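Local coordinates for histidine triad (HIT) protein (Clostridium difficile, PDB 4EGU) that binds GMP and a zinc ion and, as a member of the histidine triad family, probably hydrolyses or transfers nucleotide phosphate derivatives through a covalent nucleotidyl intermediate, at residues A[46-51]-A[98-103]; A[35-40]-A[107-112]; A[25-30]-A[64-69]; A[87-92]-A[102-107]. All blocks are in the same frame, centred on the assembly; numbering follows the deposited sequence. Where two conformers were deposited one is given.

Contact 1: residues A[46-51]-A[98-103]; sequences KKHYDS and VKHLHY. With ZN (zinc ion), chain D; 5GP (guanosine-5'-monophosphate), chain C.
The zinc site and the start of the histidine triad motif meet here, where the loop 46-51 runs beside the loop 98-103 that leads into strand 103-107, the last in the chain. H48 and H100 each give ND1 to the zinc ion, at 2.0 Å for H48 ND1 to ZN and 2.1 Å for H100 ND1 to ZN, and C6 and C9 complete the Cys2His2 set. Both rings swing out with CG anti to the backbone N (chi1 -178° for H48, 179° for H100), and they cross obliquely, planes at 90°, with both ND1 atoms turned to the metal. The far nitrogens are also held. H48 NE2 donates in its ring plane to the anti lone pair of D50 OD1 (2.8 Å), which fixes the ring's rotation, and H100 NE2 is bonded to P45 O. A water bridges D50 OD1 and K99 O. One backbone bond ties the loops, from L101 N to Y49 O (2.8 Å), and the CB atoms of Y49 and L101 pack beside it. Next along the motif, H102 takes the crowded first torsion, and its ND1 donates almost straight to H100 O at 2.7 Å, orienting the ring. H102 NE2 donates to GMP O3P (2.6 Å); with both nitrogens donating, the ring is probably protonated here, whereas attack would need NE2, the predicted nucleotidyl carrier, without its proton. V98 N holds GMP O2P. The side chains of H100 and H102 touch strand 39-45, while L101 reaches I66 of helix 61-77 and S51 touches C90 of strand 84-90.

Contact 2: residues A[35-40]-A[107-112]; sequences PVAPYH and AGKKLP
Y39 and A107 form an antiparallel hydrogen-bonded pair that joins the first residue of strand 39-45 to the last of strand 103-107. Both backbone groups of each residue are used: Y39 N donates to A107 O at 3.0 Å, approaching from above the carbonyl plane, and A107 N donates to Y39 O at 2.9 Å, in plane and on a lone pair. Beyond this pair the two segments part, and water takes over. V36 O accepts from two waters, each of which also accepts a hydrogen bond from K109 NZ; the shorter of these last bonds is 3.0 Å from K109 NZ to its water, and the other is weak. K109 arrives there with CG in the crowded position between N and C (chi1 69°) and a bend at chi3, its CD lying 3.7 Å from P38 CD as the chain crosses the proline ring. V36 N is satisfied within its own segment, by H40 ND1 (3.0 Å) near the imidazole plane, and H40 NE2 is bonded to H104 ND1. The Y39 ring turns its edge to the A107-G108 peptide, with CD2 3.7 Å from G108 CA, and the CB atoms of Y39 and A107 touch on one face of the sheet. A37 CB meets L111 CD2. Outside the pair, Y39 packs on F79 of helix 79-82, A107 on F84 of strand 84-90, and L111 on L106 of strand 103-107 and on G94 of the second subunit.

Contact 3: residues A[25-30]-A[64-69]; sequences DRVLAF and SHIHVV
V27 and H65 bury the most surface in this contact, with R26 next. V27 points from strand 27-30 toward the helix and spreads its two methyls along it. V27 CG2 lies 3.6 Å from H65 CD2, at the edge of the imidazole, and 4.1 Å from I66 CG1, while V27 CG1 reaches V69 CG2 at 4.2 Å. The H65 ring, thrown out with CG anti to the backbone N (chi1 -171°), runs past V27 in the opposite direction and receives V69 CG2 of its own helix over one face. The helix lies across the strand, 9.7 Å away between the axes of the two short segments and at 43° to it, as helix 61-77 covers one face of the antiparallel sheet of the HIT fold; V43 of the adjacent strand 39-45 also packs against V27 and I66. No hydrogen bond crosses between the segments. The polar end of H65 is tied instead to D24, through NE2, and D24 also accepts from the backbone N atoms of R26 and V27, so one carboxylate anchors both the ring and the start of the strand. R26, bent at chi3, brings NH1 to 3.6 Å from H65 CB, its guanidinium only 12° from parallel to the imidazole; the NH2 branch makes a long, weak ion pair with D61.

Contact 4: residues A[87-92]-A[102-107]; sequences INNCGS and HYHILA. With 5GP (guanosine-5'-monophosphate), chain C.
Strands 87-90 and 103-107 run antiparallel, their short axes 4.9 Å apart and inclined at 145°. I87 and H104 form a hydrogen-bonded pair: I87 N donates to H104 O at 3.0 Å and H104 N to I87 O at 2.9 Å, both close to the carbonyl planes. Toward the start of the second strand the pairing passes to a side chain and a water. N88, with CG anti to the backbone N, lets ND2 donate to H102 O (2.9 Å) from above the carbonyl plane, along a rather bent path, and a water links N89 N to the same H102 O. The CB of N88 lies over one face of the Y103 ring, 4.0 Å from its centroid, a CH-pi contact. H102 to H104 end the histidine triad motif, and H102, H104 and N89 line one wall of the GMP pocket. H104 NE2 and N89 ND2 each donate to GMP O3P, at 3.0 Å from H104 NE2 to O3P and 3.0 Å from N89 ND2 to O3P; together with H102 NE2 they place three donors on one phosphate oxygen, a grip that would favour negative charge there. H104 ND1 is bonded to H40, and N89 OD1 takes a bond from R85 of the second subunit, so both donors are positioned from behind. On the same face as H104, I87 CD1 packs on L106 CD1 at 3.8 Å. Strand 84-90 closes this chain's sheet, yet I87 to C90 pair antiparallel with a strand of the second subunit, which carries the sheet across the dimer interface.

Contacts 3 and 4 are buried, whereas contacts 1 and 2 are partly open to solvent and lie on opposite sides of the chain's centre. Waters bridge contacts 1, 2 and 4. All but contact 1 pair or pack strands of the one sheet. Contact 3 is van der Waals packing without hydrogen bonds between its segments, metal coordination organises contact 1, contact 2 relies on a strand pair and water, and contact 4 combines a strand pair with donors to the phosphate. Contacts 1 and 4 share H102 and Y103 and approach the same phosphate, which contact 2 reaches indirectly, through the bond from H40 to H104. Y103 packs on I66 and H67, joining contact 4 to contact 3.

Contact 1: residues A[46-51]-A[98-103]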
# COMPACT_ATOMS: atom_id res chain seq x y z
N LYS A 46 4.92 8.06 -13.90
CA LYS A 46 5.28 9.27 -14.62
C LYS A 46 4.03 10.12 -14.92
O LYS A 46 4.11 11.34 -14.87
CB LYS A 46 6.04 8.91 -15.90
CG LYS A 46 7.42 8.36 -15.59
CD LYS A 46 8.20 7.95 -16.83
CE LYS A 46 9.65 7.68 -16.46
NZ LYS A 46 10.45 7.29 -17.63
N LYS A 47 2.90 9.47 -15.20
CA LYS A 47 1.62 10.16 -15.35
C LYS A 47 1.18 10.72 -14.00
O LYS A 47 1.28 10.05 -12.98
CB LYS A 47 0.55 9.19 -15.89
CG LYS A 47 -0.84 9.80 -16.00
CD LYS A 47 -1.83 8.87 -16.71
CE LYS A 47 -3.26 9.42 -16.72
NZ LYS A 47 -3.35 10.67 -17.50
N HIS A 48 0.68 11.94 -13.99
CA HIS A 48 0.17 12.56 -12.78
C HIS A 48 -1.28 12.15 -12.49
O HIS A 48 -2.19 12.38 -13.28
CB HIS A 48 0.23 14.09 -12.93
CG HIS A 48 -0.24 14.82 -11.72
ND1 HIS A 48 0.62 15.37 -10.79
CD2 HIS A 48 -1.49 15.03 -11.26
CE1 HIS A 48 -0.10 15.91 -9.82
NE2 HIS A 48 -1.38 15.71 -10.08
N TYR A 49 -1.46 11.58 -11.31
CA TYR A 49 -2.76 11.42 -10.66
C TYR A 49 -2.64 12.12 -9.31
O TYR A 49 -1.62 11.97 -8.64
CB TYR A 49 -3.09 9.94 -10.38
CG TYR A 49 -3.28 9.09 -11.57
CD1 TYR A 49 -4.52 9.05 -12.20
CD2 TYR A 49 -2.27 8.26 -12.02
CE1 TYR A 49 -4.75 8.22 -13.27
CE2 TYR A 49 -2.48 7.44 -13.09
CZ TYR A 49 -3.72 7.42 -13.71
OH TYR A 49 -3.92 6.58 -14.78
N ASP A 50 -3.67 12.85 -8.89
CA ASP A 50 -3.54 13.61 -7.66
C ASP A 50 -3.39 12.69 -6.43
O ASP A 50 -2.74 13.05 -5.46
CB ASP A 50 -4.75 14.52 -7.42
CG ASP A 50 -4.89 15.66 -8.41
OD1 ASP A 50 -3.94 16.02 -9.10
OD2 ASP A 50 -6.00 16.24 -8.45
N SER A 51 -4.05 11.53 -6.47
CA SER A 51 -4.12 10.60 -5.33
C SER A 51 -4.77 9.31 -5.80
O SER A 51 -5.29 9.23 -6.90
CB SER A 51 -4.97 11.18 -4.19
OG SER A 51 -6.35 11.11 -4.48
N VAL A 98 2.51 15.63 -0.96
CA VAL A 98 2.74 15.77 -2.41
C VAL A 98 1.62 15.08 -3.15
O VAL A 98 1.45 13.86 -3.04
CB VAL A 98 4.08 15.20 -2.84
CG1 VAL A 98 4.26 15.35 -4.34
CG2 VAL A 98 5.23 15.90 -2.10
N LYS A 99 0.86 15.87 -3.89
CA LYS A 99 -0.38 15.41 -4.51
C LYS A 99 -0.09 14.87 -5.92
O LYS A 99 -0.61 15.36 -6.93
CB LYS A 99 -1.43 16.52 -4.50
CG LYS A 99 -1.90 16.88 -3.09
CD LYS A 99 -2.93 18.00 -3.13
CE LYS A 99 -3.36 18.43 -1.73
NZ LYS A 99 -4.36 19.55 -1.77
N HIS A 100 0.73 13.83 -5.94
CA HIS A 100 1.06 13.05 -7.14
C HIS A 100 1.19 11.62 -6.63
O HIS A 100 2.04 11.38 -5.76
CB HIS A 100 2.37 13.53 -7.77
CG HIS A 100 2.81 12.78 -8.98
ND1 HIS A 100 3.05 13.41 -10.19
CD2 HIS A 100 3.15 11.48 -9.14
CE1 HIS A 100 3.50 12.51 -11.05
NE2 HIS A 100 3.57 11.34 -10.44
N LEU A 101 0.38 10.69 -7.15
CA LEU A 101 0.38 9.31 -6.67
C LEU A 101 1.78 8.80 -6.40
O LEU A 101 2.66 8.81 -7.28
CB LEU A 101 -0.27 8.36 -7.67
CG LEU A 101 -0.51 6.94 -7.15
CD1 LEU A 101 -1.69 6.90 -6.16
CD2 LEU A 101 -0.72 5.99 -8.29
N HIS A 102 1.99 8.26 -5.22
CA HIS A 102 3.27 7.68 -4.86
C HIS A 102 3.09 6.65 -3.78
O HIS A 102 2.22 6.78 -2.92
CB HIS A 102 4.25 8.80 -4.35
CG HIS A 102 3.76 9.56 -3.15
ND1 HIS A 102 2.93 10.64 -3.29
CD2 HIS A 102 3.98 9.43 -1.81
CE1 HIS A 102 2.64 11.14 -2.10
NE2 HIS A 102 3.27 10.43 -1.19
N TYR A 103 3.96 5.65 -3.80
CA TYR A 103 4.04 4.66 -2.76
C TYR A 103 5.39 4.78 -2.09
O TYR A 103 6.42 4.89 -2.74
CB TYR A 103 3.85 3.24 -3.33
CG TYR A 103 2.41 2.96 -3.64
CD1 TYR A 103 1.75 3.56 -4.70
CD2 TYR A 103 1.67 2.15 -2.80
CE1 TYR A 103 0.38 3.31 -4.92
CE2 TYR A 103 0.31 1.90 -3.02
CZ TYR A 103 -0.32 2.49 -4.07
OH TYR A 103 -1.65 2.29 -4.29
ZN ZN D . 2.67 15.40 -10.71
P 5GP C . 3.79 12.28 1.53
O1P 5GP C . 3.86 12.69 2.98
O2P 5GP C . 3.15 13.27 0.59
O3P 5GP C . 3.13 10.97 1.40
O5' 5GP C . 5.24 11.93 1.04
C5' 5GP C . 5.97 12.85 0.27
C4' 5GP C . 7.42 12.57 0.41
O4' 5GP C . 8.13 13.32 -0.58
C3' 5GP C . 8.01 12.98 1.76
O3' 5GP C . 8.45 11.82 2.47
C2' 5GP C . 9.22 13.88 1.39
O2' 5GP C . 10.39 13.67 2.15
C1' 5GP C . 9.41 13.58 -0.10
N9 5GP C . 9.95 14.69 -0.88
C8 5GP C . 9.44 15.93 -0.90
N7 5GP C . 10.14 16.70 -1.75
C5 5GP C . 11.10 15.92 -2.29
C6 5GP C . 12.10 16.18 -3.21
O6 5GP C . 12.30 17.31 -3.75
N1 5GP C . 12.88 15.12 -3.51
C2 5GP C . 12.72 13.89 -2.97
N2 5GP C . 13.57 12.93 -3.36
N3 5GP C . 11.77 13.60 -2.06
C4 5GP C . 10.97 14.64 -1.74
O HOH W 1 -1.71 17.82 -7.67

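Contact 2: residues A[35-40]-A[107-112]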
# COMPACT_ATOMS: atom_id res chain seq x y z
N PRO A 35 14.60 10.55 4.49
CA PRO A 35 14.26 9.14 4.77
C PRO A 35 14.03 8.80 6.21
O PRO A 35 14.71 9.30 7.10
CB PRO A 35 15.51 8.40 4.25
CG PRO A 35 16.62 9.42 4.35
CD PRO A 35 15.97 10.71 3.97
N VAL A 36 13.06 7.92 6.46
CA VAL A 36 12.82 7.41 7.81
C VAL A 36 13.30 5.96 8.04
O VAL A 36 13.14 5.39 9.12
CB VAL A 36 11.34 7.57 8.22
CG1 VAL A 36 10.85 8.98 7.92
CG2 VAL A 36 10.46 6.57 7.51
N ALA A 37 13.95 5.37 7.05
CA ALA A 37 14.50 4.02 7.17
C ALA A 37 15.70 3.93 6.23
O ALA A 37 15.84 4.77 5.36
CB ALA A 37 13.46 2.96 6.79
N PRO A 38 16.54 2.90 6.40
CA PRO A 38 17.73 2.79 5.54
C PRO A 38 17.40 2.71 4.07
O PRO A 38 18.12 3.28 3.26
CB PRO A 38 18.41 1.52 6.02
CG PRO A 38 18.06 1.45 7.42
CD PRO A 38 16.60 1.92 7.49
N TYR A 39 16.33 2.00 3.73
CA TYR A 39 15.69 2.15 2.42
C TYR A 39 14.38 2.91 2.66
O TYR A 39 13.52 2.45 3.43
CB TYR A 39 15.42 0.80 1.74
CG TYR A 39 16.65 -0.05 1.58
CD1 TYR A 39 17.55 0.15 0.55
CD2 TYR A 39 16.93 -1.04 2.51
CE1 TYR A 39 18.70 -0.62 0.45
CE2 TYR A 39 18.07 -1.80 2.43
CZ TYR A 39 18.95 -1.59 1.41
OH TYR A 39 20.09 -2.36 1.36
N HIS A 40 14.28 4.08 2.03
CA HIS A 40 13.04 4.85 2.01
C HIS A 40 12.91 5.35 0.58
O HIS A 40 13.57 6.31 0.17
CB HIS A 40 13.02 5.98 3.01
CG HIS A 40 11.70 6.67 3.07
ND1 HIS A 40 11.39 7.61 4.02
CD2 HIS A 40 10.59 6.54 2.29
CE1 HIS A 40 10.16 8.03 3.82
NE2 HIS A 40 9.65 7.40 2.78
N ALA A 107 12.35 -0.08 4.38
CA ALA A 107 13.01 -1.37 4.59
C ALA A 107 14.39 -1.17 5.20
O ALA A 107 14.87 -0.05 5.33
CB ALA A 107 13.13 -2.15 3.29
N GLY A 108 15.03 -2.29 5.55
CA GLY A 108 16.42 -2.29 5.97
C GLY A 108 16.61 -2.18 7.46
O GLY A 108 17.74 -2.05 7.92
N LYS A 109 15.53 -2.22 8.21
CA LYS A 109 15.54 -2.20 9.67
C LYS A 109 14.20 -2.77 10.14
O LYS A 109 13.22 -2.80 9.40
CB LYS A 109 15.72 -0.79 10.24
CG LYS A 109 14.54 0.15 10.02
CD LYS A 109 14.76 1.52 10.65
CE LYS A 109 14.16 1.64 11.97
NZ LYS A 109 14.26 3.01 12.47
N LYS A 110 14.18 -3.20 11.40
CA LYS A 110 12.94 -3.62 12.01
C LYS A 110 12.08 -2.37 12.25
O LYS A 110 12.42 -1.54 13.08
CB LYS A 110 13.17 -4.36 13.32
CG LYS A 110 11.88 -4.70 14.07
CD LYS A 110 10.94 -5.60 13.27
CE LYS A 110 9.92 -6.34 14.16
NZ LYS A 110 8.62 -5.61 14.33
N LEU A 111 10.97 -2.23 11.51
CA LEU A 111 10.21 -0.98 11.53
C LEU A 111 9.28 -0.92 12.73
O LEU A 111 8.71 -1.93 13.12
CB LEU A 111 9.38 -0.85 10.26
CG LEU A 111 10.18 -0.81 8.96
CD1 LEU A 111 9.24 -1.00 7.78
CD2 LEU A 111 10.95 0.50 8.83
N PRO A 112 9.13 0.27 13.34
CA PRO A 112 8.12 0.43 14.39
C PRO A 112 6.70 0.44 13.81
O PRO A 112 6.53 0.79 12.66
CB PRO A 112 8.46 1.80 14.98
CG PRO A 112 9.01 2.54 13.82
CD PRO A 112 9.83 1.54 13.06
O HOH W 2 13.61 6.14 11.79
O HOH W 3 11.87 3.45 10.69

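Contact 3: residues A[25-30]-A[64-69]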
# COMPACT_ATOMS: atom_id res chain seq x y z
N ASP A 25 9.39 2.94 -18.82
CA ASP A 25 8.61 3.90 -19.58
C ASP A 25 7.45 4.52 -18.82
O ASP A 25 6.93 5.54 -19.25
CB ASP A 25 8.08 3.28 -20.87
CG ASP A 25 7.14 2.10 -20.64
OD1 ASP A 25 7.24 1.41 -19.60
OD2 ASP A 25 6.29 1.85 -21.52
N ARG A 26 7.05 3.93 -17.69
CA ARG A 26 5.80 4.23 -16.96
C ARG A 26 6.01 4.71 -15.54
O ARG A 26 5.13 5.36 -15.00
CB ARG A 26 4.92 2.97 -16.83
CG ARG A 26 4.19 2.54 -18.08
CD ARG A 26 3.34 1.29 -17.82
NE ARG A 26 2.09 1.60 -17.12
CZ ARG A 26 1.29 0.69 -16.58
NH1 ARG A 26 1.61 -0.60 -16.64
NH2 ARG A 26 0.18 1.06 -15.97
N VAL A 27 7.09 4.26 -14.89
CA VAL A 27 7.28 4.40 -13.45
C VAL A 27 8.72 4.80 -13.19
O VAL A 27 9.64 4.36 -13.88
CB VAL A 27 6.94 3.06 -12.73
CG1 VAL A 27 7.47 3.04 -11.30
CG2 VAL A 27 5.43 2.81 -12.73
N LEU A 28 8.91 5.62 -12.17
CA LEU A 28 10.21 5.98 -11.65
C LEU A 28 10.18 5.72 -10.14
O LEU A 28 9.19 5.98 -9.48
CB LEU A 28 10.53 7.48 -11.88
CG LEU A 28 11.83 8.06 -11.32
CD1 LEU A 28 13.04 7.61 -12.11
CD2 LEU A 28 11.73 9.57 -11.33
N ALA A 29 11.29 5.25 -9.60
CA ALA A 29 11.46 5.18 -8.15
C ALA A 29 12.73 5.90 -7.78
O ALA A 29 13.73 5.83 -8.52
CB ALA A 29 11.51 3.75 -7.64
N PHE A 30 12.72 6.60 -6.65
CA PHE A 30 13.83 7.42 -6.24
C PHE A 30 13.85 7.50 -4.72
O PHE A 30 12.85 7.29 -4.06
CB PHE A 30 13.76 8.82 -6.93
CG PHE A 30 12.45 9.57 -6.71
CD1 PHE A 30 11.32 9.33 -7.49
CD2 PHE A 30 12.34 10.50 -5.69
CE1 PHE A 30 10.13 10.01 -7.26
CE2 PHE A 30 11.15 11.19 -5.47
CZ PHE A 30 10.04 10.93 -6.25
N SER A 64 -0.82 -2.16 -9.85
CA SER A 64 -0.20 -3.46 -9.96
C SER A 64 1.23 -3.32 -10.52
O SER A 64 2.14 -3.98 -10.01
CB SER A 64 -1.04 -4.44 -10.75
OG SER A 64 -1.28 -3.99 -12.01
N HIS A 65 1.42 -2.46 -11.51
CA HIS A 65 2.76 -2.29 -12.04
C HIS A 65 3.70 -1.71 -10.97
O HIS A 65 4.84 -2.17 -10.85
CB HIS A 65 2.77 -1.44 -13.30
CG HIS A 65 4.11 -1.44 -13.95
ND1 HIS A 65 4.76 -2.59 -14.37
CD2 HIS A 65 4.96 -0.43 -14.20
CE1 HIS A 65 5.93 -2.27 -14.88
NE2 HIS A 65 6.07 -0.96 -14.80
N ILE A 66 3.22 -0.74 -10.20
CA ILE A 66 4.00 -0.22 -9.10
C ILE A 66 4.42 -1.33 -8.14
O ILE A 66 5.55 -1.33 -7.65
CB ILE A 66 3.23 0.91 -8.40
CG1 ILE A 66 3.27 2.18 -9.27
CG2 ILE A 66 3.72 1.16 -6.99
CD1 ILE A 66 2.32 3.29 -8.79
N HIS A 67 3.52 -2.27 -7.85
CA HIS A 67 3.84 -3.37 -6.95
C HIS A 67 4.84 -4.38 -7.54
O HIS A 67 5.67 -4.90 -6.80
CB HIS A 67 2.59 -4.04 -6.43
CG HIS A 67 1.93 -3.25 -5.32
ND1 HIS A 67 1.23 -2.08 -5.51
CD2 HIS A 67 1.93 -3.45 -3.98
CE1 HIS A 67 0.83 -1.62 -4.33
NE2 HIS A 67 1.24 -2.44 -3.38
N VAL A 68 4.78 -4.64 -8.85
CA VAL A 68 5.84 -5.43 -9.48
C VAL A 68 7.19 -4.72 -9.28
O VAL A 68 8.19 -5.36 -8.96
CB VAL A 68 5.53 -5.68 -10.97
CG1 VAL A 68 6.76 -6.27 -11.67
CG2 VAL A 68 4.33 -6.60 -11.09
N VAL A 69 7.21 -3.40 -9.49
CA VAL A 69 8.43 -2.62 -9.30
C VAL A 69 8.94 -2.72 -7.86
O VAL A 69 10.13 -2.91 -7.64
CB VAL A 69 8.21 -1.17 -9.76
CG1 VAL A 69 9.37 -0.27 -9.35
CG2 VAL A 69 7.97 -1.14 -11.27

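Contact 4: residues A[87-92]-A[102-107]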
# COMPACT_ATOMS: atom_id res chain seq x y z
N ILE A 87 3.42 1.93 1.84
CA ILE A 87 2.45 2.90 2.33
C ILE A 87 2.00 3.82 1.20
O ILE A 87 2.82 4.38 0.46
CB ILE A 87 3.03 3.75 3.48
CG1 ILE A 87 3.63 2.87 4.58
CG2 ILE A 87 1.91 4.65 4.05
CD1 ILE A 87 5.13 2.80 4.51
N ASN A 88 0.68 4.02 1.11
CA ASN A 88 0.11 5.10 0.33
C ASN A 88 -0.68 6.01 1.27
O ASN A 88 -1.51 5.54 2.04
CB ASN A 88 -0.82 4.60 -0.79
CG ASN A 88 -1.39 5.75 -1.58
OD1 ASN A 88 -2.51 6.21 -1.33
ND2 ASN A 88 -0.64 6.25 -2.53
N ASN A 89 -0.42 7.30 1.16
CA ASN A 89 -1.14 8.33 1.89
C ASN A 89 -2.07 9.06 0.93
O ASN A 89 -1.63 9.63 -0.06
CB ASN A 89 -0.13 9.33 2.46
CG ASN A 89 0.80 8.72 3.48
OD1 ASN A 89 0.46 7.78 4.19
ND2 ASN A 89 2.01 9.24 3.54
N CYS A 90 -3.37 9.04 1.24
CA CYS A 90 -4.37 9.61 0.35
C CYS A 90 -5.11 10.75 1.04
O CYS A 90 -5.86 10.55 1.98
CB CYS A 90 -5.35 8.53 -0.09
SG CYS A 90 -6.52 9.13 -1.36
N GLY A 91 -4.90 11.96 0.56
CA GLY A 91 -5.60 13.10 1.11
C GLY A 91 -5.08 13.56 2.45
O GLY A 91 -4.11 13.05 3.00
N SER A 92 -5.77 14.56 2.98
CA SER A 92 -5.27 15.31 4.12
C SER A 92 -5.09 14.43 5.34
O SER A 92 -4.04 14.43 5.98
CB SER A 92 -6.22 16.47 4.45
OG SER A 92 -5.92 17.00 5.73
N HIS A 102 1.99 8.26 -5.22
CA HIS A 102 3.27 7.68 -4.86
C HIS A 102 3.09 6.65 -3.78
O HIS A 102 2.22 6.78 -2.92
CB HIS A 102 4.25 8.80 -4.35
CG HIS A 102 3.76 9.56 -3.15
ND1 HIS A 102 2.93 10.64 -3.29
CD2 HIS A 102 3.98 9.43 -1.81
CE1 HIS A 102 2.64 11.14 -2.10
NE2 HIS A 102 3.27 10.43 -1.19
N TYR A 103 3.96 5.65 -3.80
CA TYR A 103 4.04 4.66 -2.76
C TYR A 103 5.39 4.78 -2.09
O TYR A 103 6.42 4.89 -2.74
CB TYR A 103 3.85 3.24 -3.33
CG TYR A 103 2.41 2.96 -3.64
CD1 TYR A 103 1.75 3.56 -4.70
CD2 TYR A 103 1.67 2.15 -2.80
CE1 TYR A 103 0.38 3.31 -4.92
CE2 TYR A 103 0.31 1.90 -3.02
CZ TYR A 103 -0.32 2.49 -4.07
OH TYR A 103 -1.65 2.29 -4.29
N HIS A 104 5.38 4.73 -0.76
CA HIS A 104 6.59 4.64 0.03
C HIS A 104 6.94 3.17 0.26
O HIS A 104 6.08 2.39 0.64
CB HIS A 104 6.38 5.25 1.42
CG HIS A 104 6.01 6.69 1.44
ND1 HIS A 104 6.93 7.67 1.72
CD2 HIS A 104 4.79 7.30 1.34
CE1 HIS A 104 6.30 8.83 1.72
NE2 HIS A 104 5.01 8.64 1.50
N ILE A 105 8.23 2.85 0.08
CA ILE A 105 8.78 1.58 0.54
C ILE A 105 9.73 1.90 1.69
O ILE A 105 10.65 2.70 1.52
CB ILE A 105 9.62 0.85 -0.53
CG1 ILE A 105 8.97 0.77 -1.91
CG2 ILE A 105 9.96 -0.56 -0.03
CD1 ILE A 105 9.95 0.24 -2.98
N LEU A 106 9.50 1.26 2.84
CA LEU A 106 10.41 1.36 3.99
C LEU A 106 11.03 -0.01 4.21
O LEU A 106 10.32 -1.01 4.28
CB LEU A 106 9.67 1.76 5.25
CG LEU A 106 8.92 3.10 5.18
CD1 LEU A 106 8.28 3.39 6.53
CD2 LEU A 106 9.75 4.26 4.73
N ALA A 107 12.35 -0.08 4.38
CA ALA A 107 13.01 -1.37 4.59
C ALA A 107 14.39 -1.17 5.20
O ALA A 107 14.87 -0.05 5.33
CB ALA A 107 13.13 -2.15 3.29
P 5GP C . 3.79 12.28 1.53
O1P 5GP C . 3.86 12.69 2.98
O2P 5GP C . 3.15 13.27 0.59
O3P 5GP C . 3.13 10.97 1.40
O5' 5GP C . 5.24 11.93 1.04
C5' 5GP C . 5.97 12.85 0.27
C4' 5GP C . 7.42 12.57 0.41
O4' 5GP C . 8.13 13.32 -0.58
C3' 5GP C . 8.01 12.98 1.76
O3' 5GP C . 8.45 11.82 2.47
C2' 5GP C . 9.22 13.88 1.39
O2' 5GP C . 10.39 13.67 2.15
C1' 5GP C . 9.41 13.58 -0.10
N9 5GP C . 9.95 14.69 -0.88
C8 5GP C . 9.44 15.93 -0.90
N7 5GP C . 10.14 16.70 -1.75
C5 5GP C . 11.10 15.92 -2.29
C6 5GP C . 12.10 16.18 -3.21
O6 5GP C . 12.30 17.31 -3.75
N1 5GP C . 12.88 15.12 -3.51
C2 5GP C . 12.72 13.89 -2.97
N2 5GP C . 13.57 12.93 -3.36
N3 5GP C . 11.77 13.60 -2.06
C4 5GP C . 10.97 14.64 -1.74
O HOH W 4 1.24 8.38 -0.78